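Local structure of putative hexulose 6 phosphate synthase (Salmonella typhimurium, 3F4W) at residues E9-E14 and L36-V41; Q105-M110 and M130-T135; K159-V164 and P181-V186. The protein is of undetermined function here but has the TIM-barrel fold of the orotidine 5'-phosphate decarboxylase/HUMPS family, with two chains in its assembly. One frame throughout, in Å; residues are numbered along the deposited sequence.

Contact 1. Residues E9-E14 and L36-V41; sequences ELTLPE and LIREGV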
# COMPACT_ATOMS: atom_id res chain seq x y z
N GLU A 9 -14.58 2.40 2.16
CA GLU A 9 -14.99 3.33 1.12
C GLU A 9 -15.73 4.57 1.62
O GLU A 9 -16.28 5.34 0.82
CB GLU A 9 -15.82 2.60 0.06
CG GLU A 9 -15.11 1.36 -0.49
CD GLU A 9 -15.89 0.69 -1.61
OE1 GLU A 9 -16.94 1.23 -2.01
OE2 GLU A 9 -15.44 -0.37 -2.09
N LEU A 10 -15.74 4.78 2.93
CA LEU A 10 -16.43 5.92 3.51
C LEU A 10 -15.51 7.14 3.57
O LEU A 10 -14.29 7.00 3.64
CB LEU A 10 -16.92 5.60 4.92
CG LEU A 10 -18.00 4.54 5.10
CD1 LEU A 10 -18.41 4.44 6.56
CD2 LEU A 10 -19.21 4.86 4.22
N THR A 11 -16.10 8.33 3.53
CA THR A 11 -15.37 9.55 3.81
C THR A 11 -15.31 9.72 5.32
O THR A 11 -16.05 9.05 6.04
CB THR A 11 -16.07 10.77 3.21
OG1 THR A 11 -17.31 10.99 3.89
CG2 THR A 11 -16.34 10.56 1.73
N LEU A 12 -14.44 10.60 5.80
CA LEU A 12 -14.33 10.82 7.24
C LEU A 12 -15.65 11.26 7.88
O LEU A 12 -16.04 10.73 8.92
CB LEU A 12 -13.20 11.80 7.58
CG LEU A 12 -12.99 12.05 9.07
CD1 LEU A 12 -12.85 10.73 9.84
CD2 LEU A 12 -11.78 12.94 9.30
N PRO A 13 -16.34 12.24 7.27
CA PRO A 13 -17.64 12.63 7.84
C PRO A 13 -18.64 11.47 7.83
O PRO A 13 -19.43 11.32 8.77
CB PRO A 13 -18.11 13.76 6.91
CG PRO A 13 -16.85 14.30 6.32
CD PRO A 13 -15.94 13.12 6.16
N GLU A 14 -18.61 10.67 6.78
CA GLU A 14 -19.49 9.50 6.70
C GLU A 14 -19.15 8.48 7.78
O GLU A 14 -20.05 7.87 8.36
CB GLU A 14 -19.40 8.86 5.32
CG GLU A 14 -20.09 9.65 4.22
CD GLU A 14 -19.90 9.02 2.85
OE1 GLU A 14 -18.95 8.23 2.67
OE2 GLU A 14 -20.72 9.31 1.95
N LEU A 36 -7.66 5.75 4.29
CA LEU A 36 -6.38 6.38 4.59
C LEU A 36 -5.88 7.24 3.43
O LEU A 36 -5.44 8.37 3.63
CB LEU A 36 -5.32 5.33 4.89
CG LEU A 36 -4.93 5.04 6.34
CD1 LEU A 36 -3.80 4.03 6.35
CD2 LEU A 36 -4.53 6.32 7.04
N ILE A 37 -5.91 6.68 2.23
CA ILE A 37 -5.43 7.39 1.05
C ILE A 37 -6.28 8.62 0.77
O ILE A 37 -5.77 9.67 0.35
CB ILE A 37 -5.44 6.47 -0.19
CG1 ILE A 37 -4.47 5.30 0.02
CG2 ILE A 37 -5.10 7.26 -1.44
CD1 ILE A 37 -3.04 5.73 0.29
N ARG A 38 -7.58 8.50 1.02
CA ARG A 38 -8.52 9.60 0.82
C ARG A 38 -8.23 10.76 1.76
O ARG A 38 -8.03 11.89 1.33
CB ARG A 38 -9.94 9.09 1.06
CG ARG A 38 -11.03 10.07 0.70
CD ARG A 38 -12.37 9.35 0.76
NE ARG A 38 -13.22 9.71 -0.37
CZ ARG A 38 -14.06 8.87 -0.96
NH1 ARG A 38 -14.16 7.62 -0.53
NH2 ARG A 38 -14.79 9.28 -1.99
N GLU A 39 -8.19 10.45 3.05
CA GLU A 39 -8.23 11.47 4.10
C GLU A 39 -6.85 11.76 4.70
O GLU A 39 -6.62 12.84 5.24
CB GLU A 39 -9.20 11.03 5.20
CG GLU A 39 -9.27 11.96 6.40
CD GLU A 39 -9.80 13.33 6.04
OE1 GLU A 39 -10.55 13.44 5.05
OE2 GLU A 39 -9.48 14.29 6.77
N GLY A 40 -5.95 10.79 4.60
CA GLY A 40 -4.67 10.90 5.26
C GLY A 40 -4.76 10.59 6.74
O GLY A 40 -5.80 10.15 7.25
N VAL A 41 -3.66 10.84 7.45
CA VAL A 41 -3.54 10.50 8.86
C VAL A 41 -4.60 11.19 9.74
O VAL A 41 -4.89 10.74 10.85
CB VAL A 41 -2.12 10.83 9.37
CG1 VAL A 41 -2.16 11.40 10.77
CG2 VAL A 41 -1.24 9.59 9.29
O HOH W 1 -12.75 5.97 1.77
O HOH W 2 -12.47 12.04 4.13
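Two bonds grip the oxygen of water 2, which joins a helix start to an acidic side chain. Water 2 accepts from Leu12 N at 3.0 Å and donates to Glu39 OE1 at a short 2.5 Å. The Glu39 chain leaves with CG anti to its backbone N and then bends at chi2 (64°), which turns the carboxylate back across Leu12. There the leucine methyl CD2 lies 3.7 Å from Glu39 OE2, so the acid meets both a polar bridge and an apolar flank. Leu12 also packs on Asn42 and Ala46 of helix 42-50.

In this TIM barrel, residues 9-14 follow the first strand and open helix 12-22, while residues 36-41 end the short helix 33-39, where Gly40 takes a positive phi. Thr11 and Glu14 form a capping box: Glu14 N donates to Thr11 OG1 (3.2 Å), and Thr11 N to Glu14 OE1 (3.0 Å) in an almost straight bond of 170°, reaching the carboxylate from above its plane. With OG1 held in the crowded position between N and carbonyl carbon, Thr11 CG2 lies beside the backbone N and faces the other segment. This methyl sits 3.8 Å above the centre of one face of the Arg38 guanidinium. In the plane of that group lies water 1, accepting from Arg38 NH1 at 3.2 Å and donating to Leu10 O at 2.6 Å. A bend at chi3 (-137°) brings the guanidinium there. Arg38 and Glu9 both pack on Phe68 of the second subunit.

Contact 2. Residues Q105-M110 and M130-T135; sequences QVVVDM and MLAVHT
Asp109 and His134 both send CG anti to the backbone N (chi1 -177° and -169°), so carboxylate and imidazole rise from neighbouring strands and meet obliquely. The strands, 105-109 and 130-134, are the fifth and sixth of the TIM barrel; they pair in parallel, and helix 116-126 connects them as a beta-alpha-beta unit. The backbone ladder runs from Val108 N to Met130 O (2.9 Å), from Ala132 N to Val108 O (2.8 Å) and from Met110 N to Ala132 O (2.8 Å), the last nearly along the C=O axis.

Side chains alternate between the two faces of the sheet. Val108 and Leu131 stand side by side on one, with Leu131 CD2 3.7 Å from Val108 CB, and Val108 goes on to Leu123 of the covering helix. On the face of Asp109 and Ala132, Val107 splits its branches: CG2 touches Met130 SD at 3.7 Å, and CG1 lies 3.8 Å from Ala132 CB. Met130 itself is extended beyond CG and crosses the valine obliquely.

Asp109 OD2 accepts from Ile111 N, a second hold that should limit rotation of the carboxylate. The acid may also polarise the imidazole, whose NE2 is hydrogen-bonded to a malonate ion, probably from the crystallisation liquor. His134 ND1 donates in its ring plane to the syn lone pair of Asp109 OD1, at 2.8 Å and 162°.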
# COMPACT_ATOMS: atom_id res chain seq x y z
N GLN A 105 1.42 -2.31 17.96
CA GLN A 105 1.41 -3.62 17.31
C GLN A 105 1.33 -3.58 15.79
O GLN A 105 0.54 -2.83 15.21
CB GLN A 105 0.26 -4.47 17.86
CG GLN A 105 0.10 -5.83 17.20
CD GLN A 105 1.10 -6.85 17.71
OE1 GLN A 105 1.30 -6.98 18.92
NE2 GLN A 105 1.72 -7.58 16.80
N VAL A 106 2.15 -4.41 15.16
CA VAL A 106 2.10 -4.60 13.72
C VAL A 106 1.30 -5.86 13.38
O VAL A 106 1.44 -6.90 14.02
CB VAL A 106 3.52 -4.72 13.13
CG1 VAL A 106 3.48 -5.38 11.74
CG2 VAL A 106 4.19 -3.35 13.07
N VAL A 107 0.45 -5.75 12.37
CA VAL A 107 -0.29 -6.89 11.85
C VAL A 107 0.21 -7.19 10.44
O VAL A 107 0.16 -6.32 9.57
CB VAL A 107 -1.80 -6.60 11.79
CG1 VAL A 107 -2.53 -7.74 11.09
CG2 VAL A 107 -2.36 -6.38 13.19
N VAL A 108 0.69 -8.40 10.21
CA VAL A 108 1.17 -8.77 8.88
C VAL A 108 0.01 -9.32 8.07
O VAL A 108 -0.52 -10.38 8.38
CB VAL A 108 2.31 -9.81 8.94
CG1 VAL A 108 2.87 -10.04 7.54
CG2 VAL A 108 3.40 -9.36 9.88
N ASP A 109 -0.39 -8.58 7.04
CA ASP A 109 -1.50 -8.98 6.18
C ASP A 109 -0.98 -9.92 5.10
O ASP A 109 -0.17 -9.53 4.26
CB ASP A 109 -2.16 -7.75 5.55
CG ASP A 109 -3.37 -8.10 4.71
OD1 ASP A 109 -4.22 -7.21 4.50
OD2 ASP A 109 -3.49 -9.25 4.24
N MET A 110 -1.46 -11.15 5.13
CA MET A 110 -0.93 -12.21 4.28
C MET A 110 -1.63 -12.31 2.93
O MET A 110 -1.55 -13.34 2.26
CB MET A 110 -1.04 -13.56 5.01
CG MET A 110 -0.35 -13.56 6.35
SD MET A 110 1.43 -13.40 6.18
CE MET A 110 1.82 -14.99 5.48
N MET A 130 1.70 -11.15 14.97
CA MET A 130 0.29 -11.16 14.62
C MET A 130 0.13 -11.18 13.11
O MET A 130 0.66 -10.31 12.41
CB MET A 130 -0.39 -9.92 15.20
CG MET A 130 -1.89 -9.86 14.98
SD MET A 130 -2.67 -8.69 16.11
CE MET A 130 -4.39 -8.85 15.63
N LEU A 131 -0.62 -12.16 12.62
CA LEU A 131 -0.77 -12.36 11.18
C LEU A 131 -2.24 -12.40 10.83
O LEU A 131 -3.06 -12.94 11.57
CB LEU A 131 -0.11 -13.67 10.75
CG LEU A 131 1.29 -13.98 11.31
CD1 LEU A 131 1.69 -15.42 11.01
CD2 LEU A 131 2.33 -12.99 10.77
N ALA A 132 -2.59 -11.83 9.68
CA ALA A 132 -3.97 -11.81 9.23
C ALA A 132 -4.05 -12.54 7.91
O ALA A 132 -3.39 -12.15 6.95
CB ALA A 132 -4.45 -10.38 9.07
N VAL A 133 -4.84 -13.61 7.85
CA VAL A 133 -5.13 -14.20 6.56
C VAL A 133 -6.20 -13.33 5.93
O VAL A 133 -7.12 -12.88 6.61
CB VAL A 133 -5.59 -15.68 6.65
CG1 VAL A 133 -5.20 -16.29 7.99
CG2 VAL A 133 -7.08 -15.81 6.41
N HIS A 134 -6.07 -13.07 4.64
CA HIS A 134 -6.90 -12.07 3.99
C HIS A 134 -7.11 -12.37 2.52
O HIS A 134 -6.18 -12.35 1.72
CB HIS A 134 -6.25 -10.69 4.15
CG HIS A 134 -7.14 -9.56 3.74
ND1 HIS A 134 -6.68 -8.27 3.60
CD2 HIS A 134 -8.46 -9.52 3.44
CE1 HIS A 134 -7.68 -7.48 3.23
NE2 HIS A 134 -8.77 -8.22 3.13
N THR A 135 -8.36 -12.66 2.16
CA THR A 135 -8.76 -12.69 0.77
C THR A 135 -9.32 -11.31 0.46
O THR A 135 -10.32 -10.89 1.05
CB THR A 135 -9.83 -13.77 0.53
OG1 THR A 135 -9.26 -15.06 0.78
CG2 THR A 135 -10.34 -13.72 -0.91
O HOH W 3 3.50 -8.96 13.82
O HOH W 4 -4.12 -14.60 3.15

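Contact 3. Residues K159-V164 and P181-V186; sequences KARIAV and PDVVIV
Strands 161-164 and 183-186 run parallel, with 22° between their directions, and are the seventh and eighth of the TIM barrel. Ile162 O opens the ladder by accepting twice in its carbonyl plane, from Asp182 N at 2.8 Å and Val183 N at 3.0 Å. Asp182 makes this possible because its backbone is not yet extended, so that two successive N-H groups turn to one oxygen. Regular pairing follows, with Val164 N donating to Val183 O (3.0 Å) and Ile185 N to Val164 O (2.9 Å).

The Asp182 side chain adds a fifth bond. Its CG lies anti to the carbonyl carbon, which swings OD2 back to Ile162 N at 2.9 Å and 161°, where the anti lone pair is used. Arg161 crosses Asp182 obliquely, its CG 3.5 Å from Asp182 CB, and the extended arginine chain runs on until NH2 lies 3.8 Å from Val183 CG2, a methyl over one face of the guanidinium. Water 5, in the plane of that group, links Arg161 NH2 to Asp182 O.

Further along the same face Ala163 CB meets Val183 CB at 3.7 Å, and Ile185 CD1 touches the alanine from the next position. On the other face Val164 holds CG1 in the crowded position (chi1 59°), and this branch packs on Pro181 CG; both residues reach Leu150 of helix 147-156. Val183 in turn touches Lys2 and Gln4 of the first strand, where the barrel closes.

Although Arg161 and Asp182 carry opposite charges, their charged atoms are not in contact. The carboxylate serves a backbone N-H rather than the guanidinium, so the two charges can probably interact only at longer range.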
# COMPACT_ATOMS: atom_id res chain seq x y z
N LYS A 159 3.05 -19.35 17.40
CA LYS A 159 2.72 -18.45 18.50
C LYS A 159 1.85 -17.28 18.04
O LYS A 159 1.11 -16.71 18.84
CB LYS A 159 3.99 -17.90 19.15
CG LYS A 159 4.76 -18.92 19.97
CD LYS A 159 5.93 -18.26 20.69
CE LYS A 159 6.63 -19.23 21.63
NZ LYS A 159 7.77 -18.59 22.34
N ALA A 160 1.95 -16.93 16.76
CA ALA A 160 1.28 -15.74 16.24
C ALA A 160 -0.20 -15.66 16.61
O ALA A 160 -0.93 -16.65 16.54
CB ALA A 160 1.45 -15.66 14.73
N ARG A 161 -0.63 -14.46 17.00
CA ARG A 161 -2.04 -14.12 17.10
C ARG A 161 -2.56 -14.10 15.67
O ARG A 161 -1.81 -13.74 14.75
CB ARG A 161 -2.17 -12.74 17.74
CG ARG A 161 -3.56 -12.36 18.21
CD ARG A 161 -3.56 -10.95 18.81
NE ARG A 161 -4.89 -10.54 19.23
CZ ARG A 161 -5.24 -9.28 19.51
NH1 ARG A 161 -4.35 -8.30 19.41
NH2 ARG A 161 -6.48 -9.01 19.88
N ILE A 162 -3.81 -14.49 15.45
CA ILE A 162 -4.32 -14.64 14.09
C ILE A 162 -5.61 -13.86 13.85
O ILE A 162 -6.55 -13.94 14.63
CB ILE A 162 -4.58 -16.12 13.74
CG1 ILE A 162 -3.32 -16.96 13.94
CG2 ILE A 162 -5.10 -16.25 12.31
CD1 ILE A 162 -2.16 -16.56 13.04
N ALA A 163 -5.64 -13.13 12.74
CA ALA A 163 -6.85 -12.44 12.29
C ALA A 163 -7.30 -13.02 10.95
O ALA A 163 -6.51 -13.63 10.24
CB ALA A 163 -6.61 -10.94 12.18
N VAL A 164 -8.57 -12.83 10.63
CA VAL A 164 -9.08 -13.30 9.34
C VAL A 164 -10.08 -12.31 8.72
O VAL A 164 -10.97 -11.80 9.40
CB VAL A 164 -9.69 -14.72 9.43
CG1 VAL A 164 -10.84 -14.75 10.43
CG2 VAL A 164 -10.15 -15.20 8.06
N PRO A 181 -10.02 -18.05 15.50
CA PRO A 181 -9.09 -16.95 15.26
C PRO A 181 -9.13 -16.00 16.46
O PRO A 181 -10.07 -16.08 17.25
CB PRO A 181 -9.67 -16.23 14.03
CG PRO A 181 -10.88 -17.04 13.61
CD PRO A 181 -11.28 -17.87 14.77
N ASP A 182 -8.14 -15.13 16.59
CA ASP A 182 -8.14 -14.15 17.66
C ASP A 182 -8.93 -12.90 17.26
O ASP A 182 -9.54 -12.24 18.10
CB ASP A 182 -6.71 -13.79 18.05
CG ASP A 182 -5.93 -14.98 18.55
OD1 ASP A 182 -6.15 -15.39 19.71
OD2 ASP A 182 -5.10 -15.51 17.78
N VAL A 183 -8.92 -12.59 15.97
CA VAL A 183 -9.66 -11.44 15.47
C VAL A 183 -10.42 -11.80 14.20
O VAL A 183 -9.87 -12.40 13.28
CB VAL A 183 -8.72 -10.24 15.18
CG1 VAL A 183 -9.51 -9.07 14.58
CG2 VAL A 183 -8.00 -9.81 16.45
N VAL A 184 -11.70 -11.45 14.18
CA VAL A 184 -12.50 -11.59 12.98
C VAL A 184 -12.74 -10.20 12.40
O VAL A 184 -13.23 -9.30 13.10
CB VAL A 184 -13.84 -12.28 13.28
CG1 VAL A 184 -14.73 -12.27 12.06
CG2 VAL A 184 -13.59 -13.71 13.76
N ILE A 185 -12.38 -10.01 11.14
CA ILE A 185 -12.49 -8.72 10.47
C ILE A 185 -13.70 -8.71 9.54
O ILE A 185 -13.88 -9.61 8.72
CB ILE A 185 -11.21 -8.40 9.65
CG1 ILE A 185 -9.98 -8.36 10.57
CG2 ILE A 185 -11.36 -7.09 8.91
CD1 ILE A 185 -8.66 -8.57 9.85
N VAL A 186 -14.54 -7.68 9.67
CA VAL A 186 -15.73 -7.55 8.85
C VAL A 186 -15.81 -6.12 8.32
O VAL A 186 -15.49 -5.17 9.04
CB VAL A 186 -17.01 -7.89 9.64
CG1 VAL A 186 -18.25 -7.54 8.83
CG2 VAL A 186 -17.02 -9.36 10.02
O HOH W 5 -8.32 -11.44 20.59

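Contacts 2 and 3 belong to the buried barrel wall, whereas contact 1 lies at the surface, beside the second subunit. Contacts 2 and 3 are consecutive in the sheet: strands 130-134 and 161-165 are neighbours, probably bonded from Ala163 N to Leu131 O, and Met130 SD packs on Arg161 CD. Contact 1 touches neither, its nearest atoms being about 11 Å from contact 2 and about 10 Å from contact 3. Direct backbone hydrogen bonds dominate in the wall, while at the surface the clear polar links between the segments run through water. Carboxylates differ likewise: one holds an imidazole, one a strand N-H, and two serve a helix cap and a water.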